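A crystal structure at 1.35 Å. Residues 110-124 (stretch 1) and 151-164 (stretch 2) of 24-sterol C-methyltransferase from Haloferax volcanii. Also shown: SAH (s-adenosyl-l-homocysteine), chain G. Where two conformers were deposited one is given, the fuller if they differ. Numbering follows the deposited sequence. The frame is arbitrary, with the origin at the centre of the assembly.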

# COMPACT_ATOMS: atom_id res chain seq x y z
N MET B 110 -6.83 -6.78 -12.63
CA MET B 110 -7.49 -5.51 -12.98
C MET B 110 -8.77 -5.84 -13.77
O MET B 110 -8.73 -6.61 -14.75
N GLU B 111 -9.88 -5.24 -13.33
CA GLU B 111 -11.15 -5.35 -14.04
C GLU B 111 -11.57 -6.80 -14.29
O GLU B 111 -12.22 -7.06 -15.33
N ALA B 112 -11.36 -7.70 -13.32
CA ALA B 112 -11.71 -9.11 -13.52
C ALA B 112 -12.27 -9.74 -12.28
O ALA B 112 -13.05 -10.68 -12.36
N PHE B 113 -11.82 -9.29 -11.10
CA PHE B 113 -12.16 -10.00 -9.88
C PHE B 113 -13.65 -10.17 -9.63
O PHE B 113 -14.05 -11.23 -9.15
N TYR B 114 -14.41 -9.16 -9.98
CA TYR B 114 -15.83 -9.15 -9.69
C TYR B 114 -16.62 -10.08 -10.61
O TYR B 114 -17.83 -10.21 -10.42
N TYR B 115 -15.96 -10.77 -11.56
CA TYR B 115 -16.66 -11.78 -12.35
C TYR B 115 -16.50 -13.16 -11.68
O TYR B 115 -17.10 -14.14 -12.15
N ALA B 116 -15.66 -13.28 -10.62
CA ALA B 116 -15.47 -14.59 -9.96
C ALA B 116 -16.81 -15.14 -9.52
O ALA B 116 -17.62 -14.38 -8.98
N ALA B 117 -17.03 -16.46 -9.70
CA ALA B 117 -18.29 -17.11 -9.28
C ALA B 117 -18.43 -17.12 -7.77
O ALA B 117 -19.54 -17.01 -7.25
N ASP B 118 -17.30 -17.26 -7.05
CA ASP B 118 -17.33 -17.33 -5.60
C ASP B 118 -16.16 -16.47 -5.15
O ASP B 118 -15.05 -16.96 -4.92
N PRO B 119 -16.36 -15.14 -5.13
CA PRO B 119 -15.24 -14.22 -4.84
C PRO B 119 -14.54 -14.48 -3.51
O PRO B 119 -13.31 -14.31 -3.41
N HIS B 120 -15.29 -14.87 -2.47
CA HIS B 120 -14.65 -15.17 -1.20
C HIS B 120 -13.69 -16.38 -1.36
O HIS B 120 -12.58 -16.36 -0.82
N HIS B 121 -14.10 -17.42 -2.12
CA HIS B 121 -13.21 -18.57 -2.34
C HIS B 121 -12.00 -18.17 -3.19
O HIS B 121 -10.89 -18.61 -2.93
N THR B 122 -12.22 -17.28 -4.16
CA THR B 122 -11.06 -16.81 -4.97
C THR B 122 -10.06 -16.11 -4.03
O THR B 122 -8.86 -16.32 -4.18
N LEU B 123 -10.53 -15.27 -3.08
CA LEU B 123 -9.59 -14.63 -2.16
C LEU B 123 -8.80 -15.65 -1.32
O LEU B 123 -7.63 -15.47 -1.05
N GLU B 124 -9.47 -16.72 -0.87
CA GLU B 124 -8.81 -17.78 -0.11
C GLU B 124 -7.75 -18.49 -0.99
O GLU B 124 -6.65 -18.78 -0.51
N GLU B 151 -25.18 -0.01 -13.60
CA GLU B 151 -25.88 -0.46 -14.81
C GLU B 151 -25.08 -1.46 -15.65
O GLU B 151 -25.66 -2.05 -16.55
N TRP B 152 -23.77 -1.68 -15.37
CA TRP B 152 -22.99 -2.60 -16.18
C TRP B 152 -23.52 -4.02 -16.15
O TRP B 152 -23.37 -4.73 -17.14
N GLN B 153 -24.17 -4.42 -15.05
CA GLN B 153 -24.72 -5.76 -14.93
C GLN B 153 -25.80 -6.04 -16.02
O GLN B 153 -25.94 -7.19 -16.46
N GLU B 154 -26.46 -4.98 -16.51
CA GLU B 154 -27.52 -5.07 -17.56
C GLU B 154 -27.03 -5.56 -18.92
O GLU B 154 -27.84 -6.06 -19.72
N HIS B 155 -25.74 -5.40 -19.21
CA HIS B 155 -25.24 -5.88 -20.50
C HIS B 155 -24.25 -7.02 -20.36
O HIS B 155 -23.59 -7.39 -21.33
N ILE B 156 -24.17 -7.62 -19.16
CA ILE B 156 -23.26 -8.71 -18.87
C ILE B 156 -24.05 -9.92 -18.39
O ILE B 156 -24.83 -9.79 -17.45
N SER B 157 -23.84 -11.09 -19.04
CA SER B 157 -24.58 -12.33 -18.72
C SER B 157 -24.05 -13.07 -17.50
O SER B 157 -24.75 -13.94 -16.98
N ILE B 158 -22.84 -12.73 -17.03
CA ILE B 158 -22.24 -13.33 -15.82
C ILE B 158 -22.74 -12.53 -14.61
O ILE B 158 -22.82 -11.30 -14.67
N ASP B 159 -23.03 -13.22 -13.51
CA ASP B 159 -23.45 -12.59 -12.26
C ASP B 159 -22.19 -11.98 -11.63
O ASP B 159 -21.26 -12.70 -11.24
N MET B 160 -22.18 -10.66 -11.56
CA MET B 160 -21.08 -9.85 -11.03
C MET B 160 -21.23 -9.59 -9.52
O MET B 160 -22.36 -9.46 -9.02
N THR B 161 -20.11 -9.43 -8.79
CA THR B 161 -20.13 -9.11 -7.38
C THR B 161 -19.87 -7.62 -7.24
O THR B 161 -18.85 -7.11 -7.71
N ARG B 162 -20.80 -6.92 -6.60
CA ARG B 162 -20.71 -5.47 -6.44
C ARG B 162 -20.47 -5.18 -4.98
O ARG B 162 -21.38 -5.29 -4.16
N TRP B 163 -19.22 -4.90 -4.62
CA TRP B 163 -18.89 -4.64 -3.23
C TRP B 163 -18.51 -3.20 -3.04
O TRP B 163 -17.95 -2.58 -3.96
N SER B 164 -18.75 -2.68 -1.83
CA SER B 164 -18.25 -1.34 -1.48
C SER B 164 -16.75 -1.39 -1.11
O SER B 164 -16.19 -2.46 -0.92

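Three aromatic residues have the most surface covered in this contact: Trp163 from the second stretch, Tyr115 and Tyr114 from the first. A single direct backbone hydrogen bond sets the register, Thr161 N donating to Tyr114 O at 2.9 Å, and the side chains pack around that point.

Trp163 covers the most surface. Its CA-to-CB bond points toward the first stretch, and an m rotamer (chi1 -78°) carries the indole into a pocket built from the 3-10 segment and the start of the helix. Phe113, in a t rotamer, brings CE2 to 3.6 Å from Trp163 CZ3, the two ring planes inclined at 49°. Pro119 CB lies 3.8 Å from Trp163 CH2, and Leu123 CD1 approaches the edge of the indole, 4.2 Å from that same CH2. His120, also m, lays one face of its imidazole over Trp163 CZ2, with CE1 3.5 Å from that atom. The spacing is instructive: Pro119 and Leu123, one helical turn apart, both point toward the second stretch and meet one large ring.

Tyr114 leaves its backbone sideways and takes the p rotamer (chi1 51°). Its ring meets the end of Met160, CE1 to CE 3.6 Å, while the hydroxyl reaches the edge of Trp152, OH to CZ3 4.1 Å. That hydroxyl is not left unpaired at a largely apolar site: Tyr114 OH donates to Glu111 OE1 at 2.6 Å, a bond within the first stretch.

Tyr115 follows a different rule. Its CA-to-CB bond points away, yet with chi1 at -64° (m) the ring comes back to the second stretch. Ile156 and Ile158, both m at chi1 and pointing toward the first stretch, present CG2 methyls to the ring edge, Tyr115 CE1 to Ile156 CG2 at 4.0 Å and Tyr115 CD1 to Ile158 CG2 at 4.2 Å. Met160 CG adds a contact 4.1 Å from Tyr115 CD1. The same residue also touches the ligand: Tyr115 CB sits 3.5 Å from SAH N7, while SAH N donates to Met110 O at 2.9 Å.

Where backbone carbonyls cannot pair with each other, water joins them. Water 1 donates to Tyr115 O (3.0 Å) and Asp159 O (2.7 Å). Water 2 donates to Ala116 O (2.7 Å) and Asp159 O (2.8 Å) and accepts from Thr161 OG1 at 2.7 Å. Thr161, m and pointing toward the first stretch, thus satisfies its hydroxyl through water while its OG1 also packs 3.5 Å from Pro119 CG.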

# COMPACT_ATOMS: atom_id res chain seq x y z
CB MET B 110 -6.57 -4.65 -13.86
CG MET B 110 -7.24 -3.46 -14.54
SD MET B 110 -7.73 -2.21 -13.34
CE MET B 110 -8.19 -0.83 -14.41
CB GLU B 111 -11.04 -4.55 -15.37
CG GLU B 111 -11.17 -3.05 -15.14
CD GLU B 111 -12.61 -2.69 -14.83
OE1 GLU B 111 -13.09 -3.03 -13.72
OE2 GLU B 111 -13.30 -2.17 -15.74
CB ALA B 112 -10.47 -9.91 -13.94
CB PHE B 113 -11.49 -9.34 -8.66
CG PHE B 113 -11.87 -9.95 -7.33
CD1 PHE B 113 -11.26 -11.11 -6.88
CD2 PHE B 113 -12.91 -9.40 -6.57
CE1 PHE B 113 -11.65 -11.68 -5.66
CE2 PHE B 113 -13.31 -9.99 -5.37
CZ PHE B 113 -12.67 -11.10 -4.92
CB TYR B 114 -16.36 -7.73 -9.69
CG TYR B 114 -15.98 -6.94 -10.92
CD1 TYR B 114 -16.73 -7.05 -12.09
CD2 TYR B 114 -14.93 -6.03 -10.90
CE1 TYR B 114 -16.43 -6.28 -13.22
CE2 TYR B 114 -14.60 -5.28 -12.03
CZ TYR B 114 -15.37 -5.39 -13.19
OH TYR B 114 -15.11 -4.60 -14.29
CB TYR B 115 -16.07 -11.86 -13.77
CG TYR B 115 -16.24 -10.60 -14.59
CD1 TYR B 115 -17.50 -10.21 -15.06
CD2 TYR B 115 -15.14 -9.82 -14.94
CE1 TYR B 115 -17.65 -9.07 -15.85
CE2 TYR B 115 -15.29 -8.65 -15.67
CZ TYR B 115 -16.55 -8.28 -16.13
OH TYR B 115 -16.69 -7.14 -16.90
CB ALA B 116 -14.55 -14.46 -8.75
CB ALA B 117 -18.34 -18.55 -9.83
CB ASP B 118 -17.20 -18.80 -5.18
CG ASP B 118 -17.20 -19.11 -3.70
OD1 ASP B 118 -17.16 -18.17 -2.89
OD2 ASP B 118 -17.19 -20.31 -3.34
CB PRO B 119 -15.89 -12.83 -4.91
CG PRO B 119 -17.37 -13.09 -4.69
CD PRO B 119 -17.60 -14.39 -5.41
CB HIS B 120 -15.73 -15.42 -0.13
CG HIS B 120 -16.38 -14.15 0.32
ND1 HIS B 120 -17.71 -13.85 0.03
CD2 HIS B 120 -15.85 -13.13 1.04
CE1 HIS B 120 -17.94 -12.67 0.61
NE2 HIS B 120 -16.84 -12.20 1.22
CB HIS B 121 -13.97 -19.75 -2.96
CG HIS B 121 -13.10 -20.95 -3.18
ND1 HIS B 121 -12.48 -21.61 -2.12
CD2 HIS B 121 -12.70 -21.52 -4.34
CE1 HIS B 121 -11.77 -22.58 -2.68
NE2 HIS B 121 -11.87 -22.56 -4.00
CB THR B 122 -11.54 -15.91 -6.10
OG1 THR B 122 -12.30 -16.74 -7.01
CG2 THR B 122 -10.37 -15.28 -6.87
CB LEU B 123 -10.30 -13.64 -1.25
CG LEU B 123 -10.83 -12.40 -1.96
CD1 LEU B 123 -11.78 -11.62 -1.08
CD2 LEU B 123 -9.67 -11.49 -2.44
CB GLU B 124 -9.85 -18.79 0.38
CG GLU B 124 -10.75 -18.20 1.45
CD GLU B 124 -12.08 -18.91 1.64
OE1 GLU B 124 -12.27 -20.00 1.04
OE2 GLU B 124 -12.97 -18.34 2.31
CB GLU B 151 -26.34 0.73 -15.67
CG GLU B 151 -25.21 1.48 -16.35
CD GLU B 151 -25.52 2.93 -16.66
OE1 GLU B 151 -25.24 3.80 -15.80
OE2 GLU B 151 -26.05 3.20 -17.77
CB TRP B 152 -21.49 -2.59 -15.82
CG TRP B 152 -20.81 -1.25 -15.96
CD1 TRP B 152 -21.32 -0.10 -16.50
CD2 TRP B 152 -19.45 -0.97 -15.62
NE1 TRP B 152 -20.37 0.90 -16.47
CE2 TRP B 152 -19.21 0.39 -15.95
CE3 TRP B 152 -18.42 -1.71 -15.02
CZ2 TRP B 152 -17.98 1.00 -15.69
CZ3 TRP B 152 -17.20 -1.11 -14.79
CH2 TRP B 152 -16.99 0.23 -15.13
CB GLN B 153 -25.22 -6.02 -13.50
CG GLN B 153 -25.87 -7.39 -13.31
CD GLN B 153 -24.88 -8.53 -13.47
OE1 GLN B 153 -24.61 -9.05 -14.57
NE2 GLN B 153 -24.32 -8.93 -12.35
CB GLU B 154 -28.23 -3.72 -17.73
CG GLU B 154 -29.14 -3.34 -16.57
CD GLU B 154 -29.83 -1.99 -16.72
OE1 GLU B 154 -30.12 -1.58 -17.87
OE2 GLU B 154 -30.09 -1.34 -15.68
CB HIS B 155 -24.69 -4.72 -21.33
CG HIS B 155 -23.46 -4.10 -20.77
ND1 HIS B 155 -23.52 -2.89 -20.09
CD2 HIS B 155 -22.17 -4.49 -20.85
CE1 HIS B 155 -22.26 -2.60 -19.77
NE2 HIS B 155 -21.42 -3.55 -20.19
CB ILE B 156 -22.14 -8.24 -17.87
CG1 ILE B 156 -21.21 -7.17 -18.56
CG2 ILE B 156 -21.33 -9.43 -17.32
CD1 ILE B 156 -20.35 -6.32 -17.66
CB SER B 157 -24.64 -13.26 -19.93
OG SER B 157 -25.30 -12.61 -21.01
CB ILE B 158 -20.68 -13.25 -15.93
CG1 ILE B 158 -20.17 -14.16 -17.05
CG2 ILE B 158 -19.96 -13.54 -14.57
CD1 ILE B 158 -18.67 -13.95 -17.38
CB ASP B 159 -24.04 -13.63 -11.30
CG ASP B 159 -25.30 -14.31 -11.82
OD1 ASP B 159 -26.22 -13.60 -12.27
OD2 ASP B 159 -25.38 -15.56 -11.72
CB MET B 160 -21.04 -8.52 -11.80
CG MET B 160 -20.90 -8.71 -13.32
SD MET B 160 -21.36 -7.22 -14.23
CE MET B 160 -19.93 -6.19 -13.91
CB THR B 161 -19.11 -9.98 -6.63
OG1 THR B 161 -19.62 -11.32 -6.64
CG2 THR B 161 -18.92 -9.53 -5.17
CB ARG B 162 -22.00 -4.79 -6.93
CG ARG B 162 -21.75 -3.32 -7.25
CD ARG B 162 -22.97 -2.71 -7.93
NE ARG B 162 -23.90 -2.19 -6.93
CZ ARG B 162 -25.19 -1.97 -7.14
NH1 ARG B 162 -25.95 -1.46 -6.18
NH2 ARG B 162 -25.75 -2.29 -8.30
CB TRP B 163 -17.69 -5.48 -2.77
CG TRP B 163 -17.98 -6.92 -2.45
CD1 TRP B 163 -19.21 -7.50 -2.21
CD2 TRP B 163 -17.01 -7.95 -2.33
NE1 TRP B 163 -19.04 -8.85 -1.97
CE2 TRP B 163 -17.69 -9.15 -2.02
CE3 TRP B 163 -15.61 -7.99 -2.48
CZ2 TRP B 163 -17.01 -10.38 -1.86
CZ3 TRP B 163 -14.94 -9.19 -2.30
CH2 TRP B 163 -15.64 -10.36 -2.00
CB SER B 164 -19.01 -0.79 -0.27
OG SER B 164 -18.72 -1.67 0.81
N SAH G . -7.01 -7.38 -16.90
CA SAH G . -7.37 -7.03 -18.30
CB SAH G . -8.71 -7.70 -18.81
CG SAH G . -9.94 -7.24 -18.04
SD SAH G . -11.46 -8.03 -18.71
C SAH G . -7.47 -5.50 -18.51
O SAH G . -7.19 -4.79 -17.45
OXT SAH G . -7.76 -5.02 -19.58
C5' SAH G . -11.69 -9.45 -17.61
C4' SAH G . -10.80 -10.63 -17.95
O4' SAH G . -11.01 -11.65 -16.94
C3' SAH G . -11.19 -11.26 -19.30
O3' SAH G . -10.07 -11.47 -20.15
C2' SAH G . -11.96 -12.52 -18.89
O2' SAH G . -11.91 -13.60 -19.82
C1' SAH G . -11.31 -12.89 -17.56
N9 SAH G . -12.17 -13.64 -16.64
C8 SAH G . -13.41 -13.28 -16.19
N7 SAH G . -13.94 -14.13 -15.33
C5 SAH G . -12.97 -15.11 -15.21
C6 SAH G . -12.91 -16.31 -14.45
N6 SAH G . -13.90 -16.74 -13.67
N1 SAH G . -11.80 -17.07 -14.57
C2 SAH G . -10.82 -16.68 -15.40
N3 SAH G . -10.77 -15.58 -16.16
C4 SAH G . -11.87 -14.83 -16.02
O HOH W 1 -19.87 -15.05 -11.56
O HOH W 2 -19.87 -12.81 -8.84